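Local coordinates for protein endolysin (Escherichia coli O157 typing phage 15, PDB 7M5I) that probably degrades the peptidoglycan of the host bacterium by hydrolysing its beta-1,4 glycosidic linkages, so that the lysed cell releases new phage particles, at residues A[118-121]-A[122-126]; A[105-108]-A[109-113]. All blocks are in the same frame, centred on the assembly; numbering follows the deposited sequence.

Overall arrangement
Two consecutive short helices of the phage lysozyme family region carry the two contacts, and each contact is a local one within a single helix and its flanking residues. Contact 2 comes first along the chain, covering helix 107-113 and the two residues before it; contact 1 follows in helix 117-124, its centre about 9 Å from that of contact 2. The two meet directly. R111 NH1 makes a 2.9 Å hydrogen bond to G119 O, C120 SG packs against F108 O, and W126 rests on T107. Both sit on the same side of the molecule, away from the predicted catalytic residues E21 and D30, where they pack the two helices together and against helices 85-98 and 140-155.

Contact 1: residues A[118-121]-A[122-126]; sequences VGCA and EAMQW
V118 O accepts the amide of E122, and G119 O that of A123, in the i-to-i+4 pattern of an alpha-helix; 118-121 lies within helix 117-124 of this member of the phage lysozyme family, and 122-126 carries the chain on from it. A third bond, M124 N to C120 O, is 2.8 Å long and runs close to the direction of the carbonyl bond. The pattern then changes: Q125 N turns to E122 O, three residues back, and W126 N to A123 O.

A121 O, next in line, is met by a side chain instead. Q125 NE2 reaches back one turn to bond to it at 3.2 Å. The N-H points fairly straight at the oxygen, at 163°, and A121 O lies in the plane of the Q125 amide. On the acceptor side, however, the nitrogen stands well above the carbonyl plane, 54° out of it. The same glutamine also touches R147 and A150 of helix 140-155.

V118 and E122 run side by side on an exposed flank. V118 CG1 lies 3.7 Å from E122 OE2, while E122 CG passes V118 O at 3.4 Å, so the glutamate stem follows the preceding turn. On the buried flank the two sulfur-bearing side chains meet. C120 carries its sulfur beside its carbonyl carbon (chi1 174°), and SG lies 4.0 Å from M124 SD; the methionine chain bends about its CG-SD bond. Y153 packs on C120, L154 on A121, and A90 and E94 of helix 85-98 on M124, fitting this flank into the helical core. The indole of W126 comes back against A123, whose CA lies 3.6 Å above the ring plane, over its centre.

Contact 2: residues A[105-108]-A[109-113]; sequences DSTF and IKRHN. With PO4 (phosphate ion), chain C; PO4 (phosphate ion), chain D.
S106 is the N-cap of helix 107-113 in this phage lysozyme-type domain: its OG accepts the amide N of I109 at 3.1 Å, a capping bond. A positive chi1 of 68° sets OG between its backbone N and carbonyl carbon, where it reaches that amide; the hydroxyl also bonds to M103 O. Its oxygen stands over the centre of the F108 ring, 3.3 Å above the plane. S106 O, by contrast, is buried without a modelled partner.

Regular helix bonds follow, R111 N to T107 O and H112 N to F108 O. In the side chains, H112 ND1 bonds to Y153 OH and NE2 to T83 OG1.

F108 is buried against L91, I98 and the side chain of E94 on helix 85-98, with its ring roughly perpendicular to that of W127.

Two phosphates, probably from the crystallisation liquor, lie against this helix. The phosphate of chain C takes T107 N on its O3 at 3.0 Å and T107 OG1 on its O1, at the amino end of the helix, where the dipole may favour an anion. The phosphate of chain D lies at the edge of the R111 guanidinium: O3 receives a weak bond from NH2 and a doubtfully short one from NE. Over a face of that guanidinium lies T107 CG2, 3.4 Å from R111 NE.

Contact 1: residues A[118-121]-A[122-126]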
loop_
_atom_site.group_PDB
_atom_site.type_symbol
_atom_site.label_atom_id
_atom_site.label_comp_id
_atom_site.label_asym_id
_atom_site.label_seq_id
_atom_site.Cartn_x
_atom_site.Cartn_y
_atom_site.Cartn_z
ATOM N N VAL A 118 4.908 13.671 -13.114
ATOM C CA VAL A 118 3.798 13.228 -14.008
ATOM C C VAL A 118 4.089 11.811 -14.498
ATOM O O VAL A 118 3.165 10.950 -14.478
ATOM C CB VAL A 118 3.612 14.240 -15.150
ATOM C CG1 VAL A 118 2.630 13.766 -16.205
ATOM C CG2 VAL A 118 3.195 15.592 -14.567
ATOM N N GLY A 119 5.323 11.582 -14.949
ATOM C CA GLY A 119 5.785 10.262 -15.381
ATOM C C GLY A 119 5.662 9.241 -14.260
ATOM O O GLY A 119 5.317 8.073 -14.562
ATOM N N CYS A 120 6.020 9.616 -13.026
ATOM C CA CYS A 120 5.917 8.700 -11.858
ATOM C C CYS A 120 4.437 8.312 -11.697
ATOM O O CYS A 120 4.153 7.078 -11.625
ATOM C CB CYS A 120 6.437 9.325 -10.569
ATOM S SG CYS A 120 6.161 8.291 -9.095
ATOM N N ALA A 121 3.525 9.282 -11.692
ATOM C CA ALA A 121 2.066 9.005 -11.532
ATOM C C ALA A 121 1.601 8.056 -12.647
ATOM O O ALA A 121 0.811 7.107 -12.367
ATOM C CB ALA A 121 1.241 10.264 -11.512
ATOM N N GLU A 122 2.022 8.282 -13.889
ATOM C CA GLU A 122 1.677 7.353 -14.990
ATOM C C GLU A 122 2.212 5.949 -14.697
ATOM O O GLU A 122 1.423 4.978 -14.821
ATOM C CB GLU A 122 2.182 7.920 -16.332
ATOM C CG GLU A 122 1.387 9.148 -16.752
ATOM C CD GLU A 122 2.006 10.002 -17.848
ATOM O OE1 GLU A 122 3.192 9.747 -18.233
ATOM O OE2 GLU A 122 1.300 10.947 -18.286
ATOM N N ALA A 123 3.498 5.807 -14.367
ATOM C CA ALA A 123 4.159 4.489 -14.182
ATOM C C ALA A 123 3.616 3.759 -12.939
ATOM O O ALA A 123 3.624 2.501 -12.889
ATOM C CB ALA A 123 5.653 4.675 -14.117
ATOM N N MET A 124 3.144 4.505 -11.936
ATOM C CA MET A 124 2.518 3.920 -10.745
ATOM C C MET A 124 1.335 3.034 -11.199
ATOM O O MET A 124 1.126 1.945 -10.613
ATOM C CB MET A 124 2.017 5.020 -9.802
ATOM C CG MET A 124 3.084 5.550 -8.924
ATOM S SD MET A 124 2.545 7.019 -8.007
ATOM C CE MET A 124 1.339 6.388 -6.854
ATOM N N GLN A 125 0.612 3.490 -12.185
ATOM C CA GLN A 125 -0.683 2.884 -12.595
ATOM C C GLN A 125 -0.465 1.681 -13.517
ATOM O O GLN A 125 -1.426 0.946 -13.739
ATOM C CB GLN A 125 -1.516 3.996 -13.188
ATOM C CG GLN A 125 -1.862 5.037 -12.132
ATOM C CD GLN A 125 -2.836 5.988 -12.715
ATOM O OE1 GLN A 125 -4.014 5.646 -12.841
ATOM N NE2 GLN A 125 -2.300 7.141 -13.125
ATOM N N TRP A 126 0.774 1.378 -13.891
ATOM C CA TRP A 126 1.082 0.143 -14.649
ATOM C C TRP A 126 0.832 -1.097 -13.771
ATOM O O TRP A 126 0.671 -2.183 -14.346
ATOM C CB TRP A 126 2.522 0.148 -15.169
ATOM C CG TRP A 126 2.836 1.267 -16.099
ATOM C CD1 TRP A 126 1.977 2.133 -16.716
ATOM C CD2 TRP A 126 4.160 1.625 -16.550
ATOM N NE1 TRP A 126 2.679 2.998 -17.514
ATOM C CE2 TRP A 126 4.015 2.715 -17.435
ATOM C CE3 TRP A 126 5.437 1.117 -16.292
ATOM C CZ2 TRP A 126 5.109 3.323 -18.065
ATOM C CZ3 TRP A 126 6.516 1.692 -16.935
ATOM C CH2 TRP A 126 6.347 2.767 -17.815
#

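Contact 2: residues A[105-108]-A[109-113]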
loop_
_atom_site.group_PDB
_atom_site.type_symbol
_atom_site.label_atom_id
_atom_site.label_comp_id
_atom_site.label_asym_id
_atom_site.label_seq_id
_atom_site.Cartn_x
_atom_site.Cartn_y
_atom_site.Cartn_z
ATOM N N ASP A 105 12.566 -1.821 -7.861
ATOM C CA ASP A 105 12.999 -2.025 -9.260
ATOM C C ASP A 105 12.039 -1.341 -10.228
ATOM O O ASP A 105 12.280 -1.465 -11.424
ATOM C CB ASP A 105 13.163 -3.522 -9.544
ATOM C CG ASP A 105 14.243 -4.187 -8.715
ATOM O OD1 ASP A 105 15.125 -3.468 -8.190
ATOM O OD2 ASP A 105 14.220 -5.448 -8.622
ATOM N N SER A 106 11.055 -0.588 -9.742
ATOM C CA SER A 106 9.966 0.005 -10.563
ATOM C C SER A 106 10.482 1.168 -11.411
ATOM O O SER A 106 11.379 1.866 -10.982
ATOM C CB SER A 106 8.812 0.465 -9.694
ATOM O OG SER A 106 9.173 1.575 -8.867
ATOM N N THR A 107 9.842 1.410 -12.536
ATOM C CA THR A 107 9.957 2.660 -13.296
ATOM C C THR A 107 9.434 3.843 -12.468
ATOM O O THR A 107 10.039 4.937 -12.559
ATOM C CB THR A 107 9.223 2.552 -14.630
ATOM O OG1 THR A 107 9.805 1.485 -15.368
ATOM C CG2 THR A 107 9.269 3.839 -15.404
ATOM N N PHE A 108 8.336 3.689 -11.727
ATOM C CA PHE A 108 7.755 4.855 -11.015
ATOM C C PHE A 108 8.811 5.433 -10.058
ATOM O O PHE A 108 8.929 6.669 -9.990
ATOM C CB PHE A 108 6.378 4.570 -10.412
ATOM C CG PHE A 108 6.312 3.659 -9.219
ATOM C CD1 PHE A 108 6.590 4.123 -7.945
ATOM C CD2 PHE A 108 5.819 2.351 -9.357
ATOM C CE1 PHE A 108 6.439 3.303 -6.828
ATOM C CE2 PHE A 108 5.702 1.529 -8.256
ATOM C CZ PHE A 108 5.981 1.993 -6.982
ATOM N N ILE A 109 9.573 4.618 -9.353
ATOM C CA ILE A 109 10.500 5.152 -8.310
ATOM C C ILE A 109 11.694 5.830 -9.010
ATOM O O ILE A 109 12.168 6.860 -8.474
ATOM C CB ILE A 109 10.958 4.062 -7.342
ATOM C CG1 ILE A 109 11.436 4.688 -6.027
ATOM C CG2 ILE A 109 12.035 3.192 -7.963
ATOM C CD1 ILE A 109 10.296 5.215 -5.149
ATOM N N LYS A 110 12.115 5.300 -10.162
ATOM C CA LYS A 110 13.168 5.919 -11.009
ATOM C C LYS A 110 12.711 7.311 -11.451
ATOM O O LYS A 110 13.482 8.280 -11.350
ATOM C CB LYS A 110 13.484 4.957 -12.151
ATOM C CG LYS A 110 14.390 3.797 -11.748
ATOM C CD LYS A 110 15.069 3.116 -12.973
ATOM C CE LYS A 110 15.504 1.661 -12.796
ATOM N NZ LYS A 110 14.381 0.702 -12.651
ATOM N N ARG A 111 11.469 7.429 -11.910
ATOM C CA ARG A 111 10.910 8.709 -12.393
ATOM C C ARG A 111 10.768 9.667 -11.210
ATOM O O ARG A 111 11.099 10.877 -11.368
ATOM C CB ARG A 111 9.593 8.500 -13.145
ATOM C CG ARG A 111 9.788 7.752 -14.456
ATOM C CD ARG A 111 8.468 7.584 -15.169
ATOM N NE ARG A 111 8.637 6.996 -16.474
ATOM C CZ ARG A 111 7.651 6.721 -17.323
ATOM N NH1 ARG A 111 6.408 7.022 -17.032
ATOM N NH2 ARG A 111 7.932 6.167 -18.482
ATOM N N HIS A 112 10.299 9.183 -10.055
ATOM C CA HIS A 112 10.190 10.033 -8.849
ATOM C C HIS A 112 11.579 10.620 -8.565
ATOM O O HIS A 112 11.675 11.867 -8.384
ATOM C CB HIS A 112 9.712 9.254 -7.626
ATOM C CG HIS A 112 9.671 10.090 -6.398
ATOM N ND1 HIS A 112 8.700 11.028 -6.193
ATOM C CD2 HIS A 112 10.520 10.193 -5.371
ATOM C CE1 HIS A 112 8.897 11.613 -5.046
ATOM N NE2 HIS A 112 10.022 11.153 -4.543
ATOM N N ASN A 113 12.614 9.774 -8.595
ATOM C CA ASN A 113 13.991 10.188 -8.232
ATOM C C ASN A 113 14.597 11.107 -9.301
ATOM O O ASN A 113 15.517 11.820 -8.942
ATOM C CB ASN A 113 14.867 8.981 -7.891
ATOM C CG ASN A 113 14.511 8.398 -6.534
ATOM O OD1 ASN A 113 14.011 9.105 -5.652
ATOM N ND2 ASN A 113 14.761 7.108 -6.363
HETATM P P PO4 C . 8.198 -1.500 -14.133
HETATM O O1 PO4 C . 8.902 -0.862 -15.332
HETATM O O2 PO4 C . 7.086 -2.400 -14.660
HETATM O O3 PO4 C . 7.624 -0.409 -13.267
HETATM O O4 PO4 C . 9.158 -2.342 -13.311
HETATM P P PO4 D . 11.806 5.793 -18.180
HETATM O O1 PO4 D . 12.644 6.504 -19.238
HETATM O O2 PO4 D . 11.308 4.452 -18.742
HETATM O O3 PO4 D . 10.642 6.693 -17.828
HETATM O O4 PO4 D . 12.649 5.547 -16.922
#